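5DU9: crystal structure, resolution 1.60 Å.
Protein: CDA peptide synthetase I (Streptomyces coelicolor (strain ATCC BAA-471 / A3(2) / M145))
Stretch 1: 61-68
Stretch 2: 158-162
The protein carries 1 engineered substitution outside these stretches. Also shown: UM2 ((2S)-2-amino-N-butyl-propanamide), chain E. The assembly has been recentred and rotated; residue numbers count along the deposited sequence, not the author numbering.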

ATOM      1  N   GLU A  61      -1.034 -13.913 -13.546  1.00 19.13           N
ATOM      2  CA  GLU A  61      -0.748 -13.274 -14.829  1.00 19.38           C
ATOM      3  C   GLU A  61       0.100 -12.014 -14.682  1.00 19.38           C
ATOM      4  O   GLU A  61       1.016 -11.787 -15.465  1.00 18.53           O
ATOM      5  N   THR A  62      -0.189 -11.195 -13.678  1.00 16.45           N
ATOM      6  CA  THR A  62       0.509  -9.924 -13.554  1.00 15.26           C
ATOM      7  C   THR A  62       1.996 -10.135 -13.253  1.00 16.48           C
ATOM      8  O   THR A  62       2.835  -9.335 -13.664  1.00 17.10           O
ATOM      9  N   LEU A  63       2.322 -11.223 -12.564  1.00 16.84           N
ATOM     10  CA  LEU A  63       3.714 -11.518 -12.245  1.00 16.48           C
ATOM     11  C   LEU A  63       4.437 -12.190 -13.406  1.00 17.53           C
ATOM     12  O   LEU A  63       5.629 -12.480 -13.301  1.00 21.02           O
ATOM     13  N   CYS A  64       3.714 -12.440 -14.499  1.00 17.83           N
ATOM     14  CA  CYS A  64       4.293 -13.005 -15.718  1.00 19.53           C
ATOM     15  C   CYS A  64       4.231 -12.012 -16.864  1.00 21.99           C
ATOM     16  O   CYS A  64       4.349 -12.394 -18.027  1.00 23.69           O
ATOM     17  N   SER A  65       4.031 -10.742 -16.537  1.00 18.53           N
ATOM     18  CA  SER A  65       3.759  -9.739 -17.551  1.00 18.48           C
ATOM     19  C   SER A  65       4.930  -8.792 -17.767  1.00 21.71           C
ATOM     20  O   SER A  65       5.747  -8.568 -16.873  1.00 21.39           O
ATOM     21  N   ARG A  66       5.005  -8.256 -18.979  1.00 19.83           N
ATOM     22  CA  ARG A  66       5.903  -7.156 -19.286  1.00 19.29           C
ATOM     23  C   ARG A  66       5.107  -6.071 -19.989  1.00 22.26           C
ATOM     24  O   ARG A  66       3.944  -6.279 -20.343  1.00 20.68           O
ATOM     25  N   PHE A  67       5.734  -4.917 -20.189  1.00 19.36           N
ATOM     26  CA  PHE A  67       5.060  -3.773 -20.782  1.00 19.52           C
ATOM     27  C   PHE A  67       5.860  -3.224 -21.951  1.00 25.45           C
ATOM     28  O   PHE A  67       7.054  -2.947 -21.834  1.00 26.63           O
ATOM     29  N   LEU A  68       5.176  -3.088 -23.081  1.00 22.34           N
ATOM     30  CA  LEU A  68       5.788  -2.660 -24.329  1.00 24.23           C
ATOM     31  C   LEU A  68       5.014  -1.474 -24.886  1.00 24.58           C
ATOM     32  O   LEU A  68       3.939  -1.147 -24.392  1.00 23.52           O
ATOM     33  N   HIS A 158       5.717  -1.405  -8.825  1.00 12.54           N
ATOM     34  CA  HIS A 158       4.349  -1.038  -8.487  1.00 10.33           C
ATOM     35  C   HIS A 158       3.381  -1.263  -9.656  1.00 13.43           C
ATOM     36  O   HIS A 158       2.179  -1.435  -9.442  1.00 14.40           O
ATOM     37  N   ILE A 159       3.891  -1.290 -10.884  1.00 12.89           N
ATOM     38  CA  ILE A 159       3.010  -1.435 -12.038  1.00 13.85           C
ATOM     39  C   ILE A 159       2.352  -2.817 -12.111  1.00 13.08           C
ATOM     40  O   ILE A 159       1.344  -2.965 -12.793  1.00 13.17           O
ATOM     41  N   VAL A 160       2.891  -3.820 -11.412  1.00 14.52           N
ATOM     42  CA  VAL A 160       2.307  -5.167 -11.478  1.00 12.19           C
ATOM     43  C   VAL A 160       1.584  -5.593 -10.191  1.00 11.12           C
ATOM     44  O   VAL A 160       0.741  -6.490 -10.233  1.00 13.05           O
ATOM     45  N   ILE A 161       1.902  -4.963  -9.064  1.00 11.81           N
ATOM     46  CA  ILE A 161       1.377  -5.405  -7.767  1.00 12.51           C
ATOM     47  C   ILE A 161       1.068  -4.234  -6.844  1.00 12.25           C
ATOM     48  O   ILE A 161       1.940  -3.399  -6.580  1.00 15.99           O
ATOM     49  N   ASP A 162      -0.174  -4.184  -6.366  1.00 12.67           N
ATOM     50  CA  ASP A 162      -0.580  -3.230  -5.335  1.00 13.10           C
ATOM     51  C   ASP A 162      -0.716  -3.928  -3.977  1.00 15.36           C
ATOM     52  O   ASP A 162      -0.462  -5.125  -3.852  1.00 14.32           O
TER

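The two stretches come closest at Thr 62 and Val 160, whose CA atoms lie 5.5 Å apart, and 315 Å² of surface is buried between them. Thr 62 points toward stretch 2 with chi1 at -166° (t). This rotamer brings its OG1 to 2.7 Å from the backbone O of Val 160, to which it donates the one hydrogen bond across the interface. Its methyl goes to apolar company instead: Thr 62 CG2 lies 3.7 Å from Ile 161 CD1.

Leu 63 and Ile 161 both leave the backbone sideways, yet their ends converge. With Leu 63 in mt and Ile 161 in mm, Leu 63 CD2 reaches Ile 161 CG1 at 3.8 Å.

The CA-to-CB bond of Phe 67 points toward stretch 2 (chi1 -61°, m; chi2 80°), and its ring CE1 comes to 3.6 Å from Ile 159 CG2. Ile 159, in tt, extends over one face: its CD1 sits 4.0 Å from the ring centroid and 8° off the normal, a CH-pi arrangement. Val 160 (m) instead meets the ring edge, with CG1 3.7 Å from Phe 67 CE1.

Two polar side chains, Ser 65 and His 158, make their hydrogen bonds away from the apolar contacts. Ser 65 OG (chi1 m) donates to Glu 61 O at 2.7 Å, bridging the turn. His 158 NE2 accepts from UM2 NCQ at 2.8 Å, while His 158 ND1 donates only weakly to Ile 161 O (3.3 Å, 124°).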

ATOM      1  CB  GLU A  61      -2.049 -12.931 -15.570  1.00 20.98           C
ATOM      2  CG  GLU A  61      -1.809 -12.316 -16.943  1.00 25.16           C
ATOM      3  CD  GLU A  61      -3.072 -12.176 -17.775  1.00 26.01           C
ATOM      4  OE1 GLU A  61      -4.152 -12.611 -17.323  1.00 31.19           O
ATOM      5  OE2 GLU A  61      -2.977 -11.631 -18.896  1.00 25.72           O
ATOM      6  CB  THR A  62      -0.123  -9.033 -12.467  1.00 14.09           C
ATOM      7  OG1 THR A  62       0.373  -7.697 -12.606  1.00 15.76           O
ATOM      8  CG2 THR A  62       0.168  -9.552 -11.065  1.00 15.84           C
ATOM      9  CB  LEU A  63       3.806 -12.404 -10.999  1.00 16.30           C
ATOM     10  CG  LEU A  63       3.426 -11.740  -9.673  1.00 16.68           C
ATOM     11  CD1 LEU A  63       3.432 -12.777  -8.555  1.00 18.73           C
ATOM     12  CD2 LEU A  63       4.368 -10.592  -9.338  1.00 17.97           C
ATOM     13  CB  CYS A  64       3.558 -14.282 -16.131  1.00 21.12           C
ATOM     14  SG  CYS A  64       3.703 -15.640 -14.987  1.00 23.88           S
ATOM     15  CB  SER A  65       2.514  -8.936 -17.175  1.00 20.99           C
ATOM     16  OG  SER A  65       1.348  -9.738 -17.257  1.00 21.58           O
ATOM     17  CB  ARG A  66       7.065  -7.622 -20.153  1.00 20.99           C
ATOM     18  CG  ARG A  66       6.664  -8.156 -21.514  1.00 22.85           C
ATOM     19  CD  ARG A  66       7.880  -8.745 -22.184  1.00 27.76           C
ATOM     20  NE  ARG A  66       7.678  -9.044 -23.596  1.00 30.29           N
ATOM     21  CZ  ARG A  66       8.618  -8.913 -24.529  1.00 37.90           C
ATOM     22  NH1 ARG A  66       9.828  -8.471 -24.211  1.00 36.68           N
ATOM     23  NH2 ARG A  66       8.346  -9.217 -25.789  1.00 31.44           N
ATOM     24  CB  PHE A  67       4.823  -2.705 -19.718  1.00 18.29           C
ATOM     25  CG  PHE A  67       3.950  -3.181 -18.598  1.00 16.72           C
ATOM     26  CD1 PHE A  67       4.476  -3.958 -17.576  1.00 15.97           C
ATOM     27  CD2 PHE A  67       2.595  -2.893 -18.587  1.00 18.76           C
ATOM     28  CE1 PHE A  67       3.671  -4.425 -16.560  1.00 14.99           C
ATOM     29  CE2 PHE A  67       1.783  -3.356 -17.571  1.00 15.90           C
ATOM     30  CZ  PHE A  67       2.322  -4.119 -16.554  1.00 15.85           C
ATOM     31  CB  LEU A  68       5.799  -3.813 -25.334  1.00 26.18           C
ATOM     32  CG  LEU A  68       6.404  -5.128 -24.834  1.00 29.38           C
ATOM     33  CD1 LEU A  68       6.046  -6.269 -25.772  1.00 30.78           C
ATOM     34  CD2 LEU A  68       7.911  -5.006 -24.695  1.00 31.87           C
ATOM     35  CB  HIS A 158       4.297   0.424  -8.020  1.00 14.85           C
ATOM     36  CG  HIS A 158       3.181   0.712  -7.065  1.00 15.49           C
ATOM     37  ND1 HIS A 158       2.057  -0.080  -6.971  1.00 18.43           N
ATOM     38  CD2 HIS A 158       3.027   1.692  -6.144  1.00 18.28           C
ATOM     39  CE1 HIS A 158       1.254   0.407  -6.042  1.00 20.28           C
ATOM     40  NE2 HIS A 158       1.819   1.485  -5.527  1.00 18.07           N
ATOM     41  CB  ILE A 159       3.756  -1.147 -13.374  1.00 12.93           C
ATOM     42  CG1 ILE A 159       2.750  -0.766 -14.466  1.00 16.93           C
ATOM     43  CG2 ILE A 159       4.619  -2.333 -13.805  1.00 14.95           C
ATOM     44  CD1 ILE A 159       3.379  -0.162 -15.714  1.00 15.83           C
ATOM     45  CB  VAL A 160       3.367  -6.254 -11.821  1.00 13.77           C
ATOM     46  CG1 VAL A 160       3.854  -6.088 -13.258  1.00 17.23           C
ATOM     47  CG2 VAL A 160       4.533  -6.239 -10.849  1.00 14.69           C
ATOM     48  CB  ILE A 161       2.382  -6.357  -7.054  1.00 14.64           C
ATOM     49  CG1 ILE A 161       2.454  -7.715  -7.769  1.00 13.54           C
ATOM     50  CG2 ILE A 161       2.020  -6.562  -5.575  1.00 14.98           C
ATOM     51  CD1 ILE A 161       1.195  -8.567  -7.668  1.00 13.77           C
ATOM     52  CB  ASP A 162      -1.891  -2.528  -5.721  1.00 14.90           C
ATOM     53  CG  ASP A 162      -3.013  -3.493  -6.075  1.00 14.18           C
ATOM     54  OD1 ASP A 162      -3.039  -4.627  -5.552  1.00 14.06           O
ATOM     55  OD2 ASP A 162      -3.893  -3.092  -6.870  1.00 15.14           O
TER
HETATM   56  CCH UM2 E 503      -1.154   7.103  -9.982  1.00 33.59           C
HETATM   57  CCI UM2 E 503      -0.817   5.673  -9.599  1.00 34.02           C
HETATM   58  CCJ UM2 E 503       0.574   5.539  -8.973  1.00 29.49           C
HETATM   59  CCK UM2 E 503       0.602   5.907  -7.489  1.00 41.93           C
HETATM   60  NCL UM2 E 503       0.197   4.829  -6.597  1.00 30.44           N
HETATM   61  CCM UM2 E 503       0.842   4.576  -5.456  1.00 25.63           C
HETATM   62  OCN UM2 E 503       2.018   4.853  -5.276  1.00 23.97           O
HETATM   63  CCO UM2 E 503       0.042   3.944  -4.350  1.00 21.03           C
HETATM   64  CCP UM2 E 503      -0.622   5.038  -3.520  1.00 25.91           C
HETATM   65  NCQ UM2 E 503       0.930   3.166  -3.464  1.00 21.92           N